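Side-chain contact in 26S proteasome regulatory subunit rpn10 (Schizosaccharomyces pombe, PDB 2X5N), which protects ubiquitin chains against disassembly by deubiquitinating enzymes and so promotes protein degradation by the 26S proteasome: residues 129-132 with 137-140. Numbering follows the deposited sequence. Where two conformers were deposited one is given.
Sequences KRMK and AIDI
Met-131 reaches from helix 121-133 onto Ile-138 of strand 136-143, and the thioether end of the methionine does all the touching. The apolar part of the contact rests on two atoms of Met-131, CE and SD. Methyl CE of Met-131 lies 3.7 Å from CB of Ile-138, at the branch point of the isoleucine, while SD of Met-131 sits 3.9 Å from CG2 and 3.9 Å from CD1 of Ile-138, so the sulfur meets both arms of the fork. The two side chains run at about a right angle to each other. Met-131 has CG anti to its carbonyl carbon (chi1 -72°), and the bend at the last torsion (chi3 70°) turns CE toward the strand backbone.

One contact involves a polar atom: CE of Met-131 is 3.7 Å from O of Ala-137, a van der Waals approach of a methyl to a peptide oxygen. Ala-137 meets the helix through this backbone atom, its CB pointing away.

Ile-109 of strand 106-113 touches both Met-131 and Ile-138, placing the contact inside the beta-alpha-beta unit 106-113, 121-133, 136-143 of the von Willebrand A fold. Gln-94 and Ile-90 of helix 86-98 adjoin Met-131 and Ile-138 respectively. Cutting Met-131 back to an alanine would remove SD and CE together, and is likely to open a gap over the two arms of Ile-138. With a thioether against the branched hydrocarbon of Ile-138, and a methyl resting on one peptide oxygen, helix and strand are held here by dispersion and burial of apolar surface rather than by directional bonds.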
# COMPACT_ATOMS: atom_id res chain seq x y z
N LYS A 129 -16.10 4.21 1.98
CA LYS A 129 -17.07 5.03 1.28
C LYS A 129 -16.60 6.47 1.22
O LYS A 129 -16.87 7.17 0.26
CB LYS A 129 -18.45 4.93 1.93
CG LYS A 129 -19.11 3.57 1.74
CD LYS A 129 -20.59 3.59 2.11
CE LYS A 129 -21.28 2.33 1.64
NZ LYS A 129 -22.74 2.33 1.92
N ARG A 130 -15.90 6.91 2.27
CA ARG A 130 -15.27 8.21 2.26
C ARG A 130 -14.19 8.30 1.17
O ARG A 130 -14.17 9.29 0.44
CB ARG A 130 -14.70 8.55 3.66
CG ARG A 130 -14.02 9.91 3.77
CD ARG A 130 -15.01 11.06 3.54
NE ARG A 130 -16.03 11.11 4.59
CZ ARG A 130 -17.03 11.99 4.62
NH1 ARG A 130 -17.15 12.91 3.67
NH2 ARG A 130 -17.91 11.95 5.60
N MET A 131 -13.32 7.28 1.03
CA MET A 131 -12.36 7.26 -0.08
C MET A 131 -13.07 7.36 -1.43
O MET A 131 -12.63 8.09 -2.32
CB MET A 131 -11.52 5.97 -0.08
CG MET A 131 -10.46 5.87 1.02
SD MET A 131 -9.23 4.65 0.64
CE MET A 131 -8.36 5.41 -0.71
N LYS A 132 -14.16 6.62 -1.59
CA LYS A 132 -14.84 6.58 -2.87
C LYS A 132 -15.41 7.96 -3.17
O LYS A 132 -15.33 8.45 -4.30
CB LYS A 132 -15.95 5.53 -2.86
CG LYS A 132 -16.66 5.40 -4.19
CD LYS A 132 -17.78 4.36 -4.13
CE LYS A 132 -18.51 4.27 -5.46
NZ LYS A 132 -19.66 3.33 -5.41
N ALA A 137 -8.58 5.86 -5.22
CA ALA A 137 -8.53 4.42 -5.43
C ALA A 137 -7.62 3.78 -4.40
O ALA A 137 -6.72 4.43 -3.86
CB ALA A 137 -8.02 4.12 -6.81
N ILE A 138 -7.84 2.50 -4.14
CA ILE A 138 -7.01 1.79 -3.19
C ILE A 138 -6.85 0.33 -3.59
O ILE A 138 -7.82 -0.33 -4.01
CB ILE A 138 -7.54 1.93 -1.75
CG1 ILE A 138 -6.62 1.20 -0.76
CG2 ILE A 138 -9.00 1.48 -1.65
CD1 ILE A 138 -6.67 1.72 0.64
N ASP A 139 -5.62 -0.14 -3.46
CA ASP A 139 -5.28 -1.55 -3.54
C ASP A 139 -4.73 -1.98 -2.19
O ASP A 139 -3.96 -1.26 -1.57
CB ASP A 139 -4.23 -1.79 -4.62
CG ASP A 139 -4.67 -1.29 -5.94
OD1 ASP A 139 -5.81 -1.59 -6.34
OD2 ASP A 139 -3.87 -0.58 -6.59
N ILE A 140 -5.13 -3.16 -1.76
CA ILE A 140 -4.61 -3.72 -0.52
C ILE A 140 -3.95 -5.05 -0.81
O ILE A 140 -4.53 -5.89 -1.47
CB ILE A 140 -5.71 -3.93 0.52
CG1 ILE A 140 -6.31 -2.58 0.94
CG2 ILE A 140 -5.19 -4.68 1.72
CD1 ILE A 140 -7.52 -2.69 1.84